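Local coordinates for putative secreted protein (Pseudomonas aeruginosa, PDB 3NPD) that is of unknown function but is probably secreted, and may be a quorum-sensing-regulated virulence factor, at residues L9-S21 and D34-N46. Numbering follows the deposited sequence.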
ATOM      1  N   LEU A   9      -8.787   5.064 -14.737  1.00 14.68           N
ATOM      2  CA  LEU A   9      -7.572   4.688 -13.995  1.00 13.82           C
ATOM      3  C   LEU A   9      -7.950   3.856 -12.752  1.00 15.40           C
ATOM      4  O   LEU A   9      -7.321   2.791 -12.495  1.00 15.40           O
ATOM      5  CB  LEU A   9      -6.644   5.881 -13.673  1.00 15.36           C
ATOM      6  CG  LEU A   9      -5.359   5.571 -12.899  1.00 18.68           C
ATOM      7  CD1 LEU A   9      -4.393   4.634 -13.736  1.00 11.55           C
ATOM      8  CD2 LEU A   9      -4.631   6.865 -12.456  1.00 17.52           C
ATOM      9  N   SER A  10      -8.972   4.284 -12.011  1.00 13.55           N
ATOM     10  CA  SER A  10      -9.428   3.546 -10.826  1.00 15.51           C
ATOM     11  C   SER A  10      -9.834   2.112 -11.180  1.00 14.14           C
ATOM     12  O   SER A  10      -9.437   1.168 -10.488  1.00 17.15           O
ATOM     13  CB  SER A  10     -10.593   4.234 -10.141  1.00 16.36           C
ATOM     14  OG  SER A  10     -10.218   5.517  -9.763  1.00 22.05           O
ATOM     15  N   LYS A  11     -10.546   1.955 -12.295  1.00 16.24           N
ATOM     16  CA  LYS A  11     -10.918   0.617 -12.810  1.00 18.17           C
ATOM     17  C   LYS A  11      -9.715  -0.263 -13.163  1.00 16.29           C
ATOM     18  O   LYS A  11      -9.730  -1.453 -12.886  1.00 17.86           O
ATOM     19  CB  LYS A  11     -11.879   0.722 -13.995  1.00 19.83           C
ATOM     20  CG  LYS A  11     -13.235   1.265 -13.572  1.00 30.13           C
ATOM     21  CD  LYS A  11     -14.076   0.124 -12.975  1.00 38.25           C
ATOM     22  CE  LYS A  11     -14.847   0.538 -11.781  1.00 46.61           C
ATOM     23  NZ  LYS A  11     -15.663  -0.644 -11.352  1.00 49.76           N
HETATM   24  N   MSE A  12      -8.697   0.325 -13.760  1.00 16.19           N
HETATM   25  CA  MSE A  12      -7.424  -0.362 -14.048  1.00 18.57           C
HETATM   26  C   MSE A  12      -6.742  -0.784 -12.745  1.00 14.34           C
HETATM   27  O   MSE A  12      -6.247  -1.914 -12.632  1.00 17.43           O
HETATM   28  CB  MSE A  12      -6.506   0.533 -14.885  1.00 18.56           C
HETATM   29  CG  MSE A  12      -7.154   0.879 -16.255  1.00 16.27           C
HETATM   30 SE   MSE A  12      -6.326   2.333 -17.149  0.75 19.75          SE
HETATM   31  CE  MSE A  12      -4.461   1.766 -17.098  1.00 20.40           C
ATOM     32  N   LEU A  13      -6.707   0.123 -11.765  1.00 13.43           N
ATOM     33  CA  LEU A  13      -6.169  -0.191 -10.444  1.00 10.84           C
ATOM     34  C   LEU A  13      -6.967  -1.304  -9.734  1.00 15.81           C
ATOM     35  O   LEU A  13      -6.379  -2.142  -9.087  1.00 14.85           O
ATOM     36  CB  LEU A  13      -6.090   1.056  -9.571  1.00 12.31           C
ATOM     37  CG  LEU A  13      -5.118   2.150 -10.061  1.00 14.12           C
ATOM     38  CD1 LEU A  13      -5.207   3.364  -9.098  1.00 13.59           C
ATOM     39  CD2 LEU A  13      -3.693   1.614 -10.200  1.00 15.87           C
ATOM     40  N   GLU A  14      -8.290  -1.311  -9.884  1.00 17.18           N
ATOM     41  CA  GLU A  14      -9.147  -2.374  -9.326  1.00 17.44           C
ATOM     42  C   GLU A  14      -8.786  -3.751  -9.897  1.00 17.44           C
ATOM     43  O   GLU A  14      -8.778  -4.739  -9.160  1.00 15.92           O
ATOM     44  CB  GLU A  14     -10.644  -2.078  -9.579  1.00 20.05           C
ATOM     45  CG  GLU A  14     -11.190  -1.104  -8.563  1.00 26.85           C
ATOM     46  CD  GLU A  14     -12.610  -0.662  -8.791  1.00 45.97           C
ATOM     47  OE1 GLU A  14     -13.309  -1.247  -9.652  1.00 46.30           O
ATOM     48  OE2 GLU A  14     -13.018   0.283  -8.079  1.00 47.19           O
ATOM     49  N   LYS A  15      -8.431  -3.815 -11.187  1.00 14.91           N
ATOM     50  CA  LYS A  15      -7.996  -5.089 -11.775  1.00 16.87           C
ATOM     51  C   LYS A  15      -6.742  -5.558 -11.056  1.00 16.21           C
ATOM     52  O   LYS A  15      -6.645  -6.726 -10.706  1.00 16.88           O
ATOM     53  CB  LYS A  15      -7.674  -5.038 -13.292  1.00 20.12           C
ATOM     54  CG  LYS A  15      -8.822  -4.734 -14.208  1.00 28.19           C
ATOM     55  CD  LYS A  15      -8.490  -5.227 -15.653  1.00 36.99           C
ATOM     56  N   VAL A  16      -5.759  -4.653 -10.898  1.00 13.56           N
ATOM     57  CA  VAL A  16      -4.529  -4.980 -10.140  1.00 14.67           C
ATOM     58  C   VAL A  16      -4.845  -5.383  -8.689  1.00 12.93           C
ATOM     59  O   VAL A  16      -4.295  -6.336  -8.177  1.00 14.15           O
ATOM     60  CB  VAL A  16      -3.491  -3.846 -10.191  1.00 16.07           C
ATOM     61  CG1 VAL A  16      -2.268  -4.154  -9.334  1.00 16.99           C
ATOM     62  CG2 VAL A  16      -3.052  -3.631 -11.674  1.00 20.15           C
ATOM     63  N   ALA A  17      -5.699  -4.625  -8.026  1.00 14.81           N
ATOM     64  CA  ALA A  17      -6.133  -4.958  -6.663  1.00 13.65           C
ATOM     65  C   ALA A  17      -6.748  -6.362  -6.518  1.00 16.07           C
ATOM     66  O   ALA A  17      -6.338  -7.113  -5.644  1.00 14.76           O
ATOM     67  CB  ALA A  17      -7.065  -3.908  -6.121  1.00 12.37           C
ATOM     68  N   LYS A  18      -7.611  -6.738  -7.457  1.00 16.07           N
ATOM     69  CA  LYS A  18      -8.227  -8.060  -7.455  1.00 18.16           C
ATOM     70  C   LYS A  18      -7.202  -9.177  -7.630  1.00 16.58           C
ATOM     71  O   LYS A  18      -7.214 -10.133  -6.850  1.00 16.63           O
ATOM     72  CB  LYS A  18      -9.347  -8.171  -8.494  1.00 22.12           C
ATOM     73  CG  LYS A  18     -10.657  -7.547  -8.075  1.00 30.87           C
ATOM     74  CD  LYS A  18     -11.702  -7.666  -9.190  1.00 38.24           C
ATOM     75  N   GLU A  19      -6.317  -9.078  -8.632  1.00 14.12           N
ATOM     76  CA  GLU A  19      -5.319 -10.135  -8.857  0.50 15.93           C
ATOM     77  C   GLU A  19      -4.340 -10.224  -7.672  1.00 15.10           C
ATOM     78  O   GLU A  19      -4.004 -11.324  -7.234  1.00 17.57           O
ATOM     79  CB  GLU A  19      -4.584  -9.984 -10.194  0.50 16.85           C
ATOM     80  CG  GLU A  19      -3.755  -8.754 -10.339  0.50 19.51           C
ATOM     81  CD  GLU A  19      -3.125  -8.623 -11.710  0.50 27.16           C
ATOM     82  OE1 GLU A  19      -2.226  -9.428 -12.043  0.50 29.78           O
ATOM     83  OE2 GLU A  19      -3.510  -7.676 -12.440  0.50 36.70           O
ATOM     84  N   SER A  20      -3.915  -9.067  -7.150  1.00 13.83           N
ATOM     85  CA  SER A  20      -2.967  -9.009  -6.064  1.00 16.11           C
ATOM     86  C   SER A  20      -3.548  -9.474  -4.714  1.00 15.91           C
ATOM     87  O   SER A  20      -2.765  -9.838  -3.815  1.00 20.05           O
ATOM     88  CB  SER A  20      -2.409  -7.592  -5.943  1.00 16.69           C
ATOM     89  OG  SER A  20      -1.742  -7.227  -7.152  1.00 18.84           O
ATOM     90  N   SER A  21      -4.873  -9.450  -4.571  1.00 15.67           N
ATOM     91  CA  SER A  21      -5.549  -9.905  -3.338  1.00 16.08           C
ATOM     92  C   SER A  21      -5.766 -11.433  -3.250  1.00 15.96           C
ATOM     93  O   SER A  21      -6.117 -11.949  -2.185  1.00 16.46           O
ATOM     94  CB  SER A  21      -6.850  -9.145  -3.147  1.00 15.95           C
ATOM     95  OG  SER A  21      -6.596  -7.739  -3.033  1.00 15.39           O
ATOM     96  N   ASP A  34      -0.535  -9.570   5.319  1.00 15.59           N
ATOM     97  CA  ASP A  34      -0.942  -8.903   4.089  1.00 14.72           C
ATOM     98  C   ASP A  34      -2.464  -9.159   3.924  1.00 16.39           C
ATOM     99  O   ASP A  34      -2.901 -10.293   3.655  1.00 15.33           O
ATOM    100  CB  ASP A  34      -0.133  -9.450   2.916  1.00 15.97           C
ATOM    101  CG  ASP A  34      -0.447  -8.762   1.589  1.00 19.23           C
ATOM    102  OD1 ASP A  34      -1.398  -7.942   1.471  1.00 17.16           O
ATOM    103  OD2 ASP A  34       0.275  -9.097   0.630  1.00 20.92           O
ATOM    104  N   GLN A  35      -3.259  -8.110   4.019  1.00 14.91           N
ATOM    105  CA  GLN A  35      -4.736  -8.213   3.951  1.00 14.58           C
ATOM    106  C   GLN A  35      -5.290  -7.901   2.579  1.00 15.97           C
ATOM    107  O   GLN A  35      -6.502  -7.854   2.417  1.00 17.55           O
ATOM    108  CB  GLN A  35      -5.395  -7.321   4.996  1.00 15.75           C
ATOM    109  CG  GLN A  35      -4.892  -7.566   6.389  1.00 16.29           C
ATOM    110  CD  GLN A  35      -5.451  -6.566   7.355  1.00 21.47           C
ATOM    111  OE1 GLN A  35      -5.362  -5.369   7.130  1.00 26.16           O
ATOM    112  NE2 GLN A  35      -5.979  -7.034   8.435  1.00 21.27           N
ATOM    113  N   GLY A  36      -4.406  -7.722   1.591  1.00 16.25           N
ATOM    114  CA  GLY A  36      -4.827  -7.504   0.206  1.00 15.33           C
ATOM    115  C   GLY A  36      -4.969  -6.034  -0.102  1.00 12.66           C
ATOM    116  O   GLY A  36      -4.405  -5.180   0.589  1.00 14.05           O
ATOM    117  N   TYR A  37      -5.709  -5.758  -1.172  1.00 14.04           N
ATOM    118  CA  TYR A  37      -5.749  -4.455  -1.798  1.00 13.36           C
ATOM    119  C   TYR A  37      -7.134  -3.954  -2.090  1.00 14.42           C
ATOM    120  O   TYR A  37      -8.039  -4.745  -2.377  1.00 16.43           O
ATOM    121  CB  TYR A  37      -5.022  -4.533  -3.144  1.00 15.38           C
ATOM    122  CG  TYR A  37      -3.582  -4.929  -3.007  1.00 14.65           C
ATOM    123  CD1 TYR A  37      -3.226  -6.256  -2.816  1.00 15.86           C
ATOM    124  CD2 TYR A  37      -2.544  -3.970  -3.147  1.00 16.77           C
ATOM    125  CE1 TYR A  37      -1.860  -6.628  -2.660  1.00 18.87           C
ATOM    126  CE2 TYR A  37      -1.196  -4.339  -3.069  1.00 19.54           C
ATOM    127  CZ  TYR A  37      -0.854  -5.657  -2.809  1.00 18.17           C
ATOM    128  OH  TYR A  37       0.478  -6.045  -2.716  1.00 19.35           O
ATOM    129  N   THR A  38      -7.302  -2.642  -1.977  1.00 13.52           N
ATOM    130  CA  THR A  38      -8.500  -1.915  -2.404  1.00 14.23           C
ATOM    131  C   THR A  38      -8.052  -0.681  -3.192  1.00 14.06           C
ATOM    132  O   THR A  38      -6.851  -0.369  -3.250  1.00 14.56           O
ATOM    133  CB  THR A  38      -9.432  -1.500  -1.247  1.00 15.04           C
ATOM    134  OG1 THR A  38      -8.774  -0.519  -0.435  1.00 15.68           O
ATOM    135  CG2 THR A  38      -9.905  -2.702  -0.385  1.00 17.66           C
ATOM    136  N   VAL A  39      -9.008   0.006  -3.799  1.00 13.91           N
ATOM    137  CA  VAL A  39      -8.732   1.200  -4.575  1.00 12.74           C
ATOM    138  C   VAL A  39      -9.654   2.326  -4.091  1.00 14.95           C
ATOM    139  O   VAL A  39     -10.873   2.117  -3.853  1.00 15.48           O
ATOM    140  CB  VAL A  39      -8.951   0.934  -6.087  1.00 14.51           C
ATOM    141  CG1 VAL A  39      -8.817   2.246  -6.884  1.00 14.59           C
ATOM    142  CG2 VAL A  39      -7.937  -0.110  -6.599  1.00 13.89           C
ATOM    143  N   GLU A  40      -9.054   3.484  -3.885  1.00 15.53           N
ATOM    144  CA  GLU A  40      -9.804   4.737  -3.570  1.00 13.24           C
ATOM    145  C   GLU A  40      -9.254   5.779  -4.510  1.00 16.21           C
ATOM    146  O   GLU A  40      -8.147   6.257  -4.346  1.00 17.33           O
ATOM    147  CB  GLU A  40      -9.644   5.155  -2.122  1.00 18.18           C
ATOM    148  CG  GLU A  40     -10.224   4.184  -1.130  1.00 19.53           C
ATOM    149  CD  GLU A  40     -11.743   4.087  -1.116  1.00 33.42           C
ATOM    150  OE1 GLU A  40     -12.462   5.050  -1.541  1.00 33.41           O
ATOM    151  OE2 GLU A  40     -12.217   3.030  -0.645  1.00 33.98           O
ATOM    152  N   GLY A  41     -10.040   6.121  -5.529  1.00 17.35           N
ATOM    153  CA  GLY A  41      -9.600   7.098  -6.514  1.00 16.41           C
ATOM    154  C   GLY A  41      -8.386   6.605  -7.291  1.00 16.08           C
ATOM    155  O   GLY A  41      -8.413   5.502  -7.865  1.00 16.00           O
ATOM    156  N   ASN A  42      -7.305   7.385  -7.217  1.00 15.65           N
ATOM    157  CA  ASN A  42      -6.044   7.049  -7.873  1.00 15.14           C
ATOM    158  C   ASN A  42      -5.068   6.252  -6.968  1.00 12.89           C
ATOM    159  O   ASN A  42      -3.937   6.024  -7.372  1.00 14.72           O
ATOM    160  CB  ASN A  42      -5.343   8.288  -8.470  1.00 17.88           C
ATOM    161  CG  ASN A  42      -4.884   9.273  -7.415  1.00 23.05           C
ATOM    162  OD1 ASN A  42      -5.277   9.177  -6.244  1.00 18.22           O
ATOM    163  ND2 ASN A  42      -4.082  10.229  -7.817  1.00 28.03           N
ATOM    164  N   GLN A  43      -5.507   5.833  -5.781  1.00 12.41           N
ATOM    165  CA  GLN A  43      -4.691   5.105  -4.841  1.00 14.18           C
ATOM    166  C   GLN A  43      -4.999   3.620  -4.878  1.00 15.87           C
ATOM    167  O   GLN A  43      -6.147   3.207  -4.697  1.00 15.47           O
ATOM    168  CB  GLN A  43      -4.926   5.572  -3.397  1.00 16.06           C
ATOM    169  CG  GLN A  43      -4.454   6.964  -3.164  1.00 15.60           C
ATOM    170  CD  GLN A  43      -4.627   7.439  -1.746  1.00 23.10           C
ATOM    171  OE1 GLN A  43      -4.300   6.753  -0.778  1.00 15.18           O
ATOM    172  NE2 GLN A  43      -5.107   8.657  -1.624  1.00 24.78           N
ATOM    173  N   LEU A  44      -3.964   2.830  -5.115  1.00 13.10           N
ATOM    174  CA  LEU A  44      -3.975   1.377  -4.892  1.00 12.76           C
ATOM    175  C   LEU A  44      -3.451   1.172  -3.470  1.00 13.16           C
ATOM    176  O   LEU A  44      -2.295   1.491  -3.188  1.00 14.22           O
ATOM    177  CB  LEU A  44      -3.060   0.667  -5.905  1.00 13.79           C
ATOM    178  CG  LEU A  44      -2.908  -0.846  -5.749  1.00 16.63           C
ATOM    179  CD1 LEU A  44      -4.283  -1.553  -5.875  1.00 14.16           C
ATOM    180  CD2 LEU A  44      -1.870  -1.419  -6.757  1.00 14.19           C
ATOM    181  N   ILE A  45      -4.274   0.630  -2.609  1.00 12.94           N
ATOM    182  CA  ILE A  45      -3.985   0.566  -1.180  1.00 13.84           C
ATOM    183  C   ILE A  45      -3.759  -0.883  -0.804  1.00 12.82           C
ATOM    184  O   ILE A  45      -4.648  -1.712  -1.017  1.00 14.15           O
ATOM    185  CB  ILE A  45      -5.152   1.114  -0.335  1.00 14.83           C
ATOM    186  CG1 ILE A  45      -5.525   2.535  -0.687  1.00 14.24           C
ATOM    187  CG2 ILE A  45      -4.833   0.981   1.218  1.00 13.17           C
ATOM    188  CD1 ILE A  45      -6.918   2.957  -0.267  1.00 17.01           C
ATOM    189  N   ASN A  46      -2.605  -1.192  -0.213  1.00 13.66           N
ATOM    190  CA  ASN A  46      -2.310  -2.488   0.343  1.00 14.22           C
ATOM    191  C   ASN A  46      -2.568  -2.298   1.824  1.00 12.50           C
ATOM    192  O   ASN A  46      -1.943  -1.438   2.485  1.00 16.31           O
ATOM    193  CB  ASN A  46      -0.829  -2.847   0.049  1.00 17.33           C
ATOM    194  CG  ASN A  46      -0.432  -4.281   0.383  1.00 16.27           C
ATOM    195  OD1 ASN A  46       0.761  -4.593   0.326  1.00 17.11           O
ATOM    196  ND2 ASN A  46      -1.385  -5.143   0.765  1.00 13.08           N
TER
HETATM  197  O   HOH W   1       0.898  -6.235  -6.151  1.00 39.09           O
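A helix laid along one face of a beta hairpin makes this contact: helix 9-21 runs nearly antiparallel to strand 34-40 (166°), and Ala17, Leu13 and Ser21 meet Val39, Leu44 and Tyr37. The CB of Ala17 sits among three side chains, 3.7 Å from Tyr37 CB and from Leu44 CD1, and a little farther from Val39 CG2. That same valine methyl, set beside its own backbone N (CG1 takes the anti place, chi1 173°), presses on the helix backbone, 3.5 Å from Leu13 C. The Val16 and Leu44 side chains cross at about a right angle, meeting through CG1 and CD2, and Leu82 of helix 77-83 touches both. At the helix's C-terminal end, Ser20 CB lies over one face of the Tyr37 ring in a CH-pi contact, 3.8 Å from its centroid, while Asn46 ND2 stands over the rim of the opposite face. Ser21 OG, at the ring edge, accepts from Tyr37 N (2.9 Å) and donates to Ala17 O. At the other end Ser10 OG, which also pairs with Asp6 O one turn earlier, donates to Gly41 O (2.6 Å) from above the carbonyl plane, meeting the type II' turn Glu40-Gln43. N-terminal helix 4-21 thus packs on the 32-40/43-50 hairpin of a mixed five-stranded sheet.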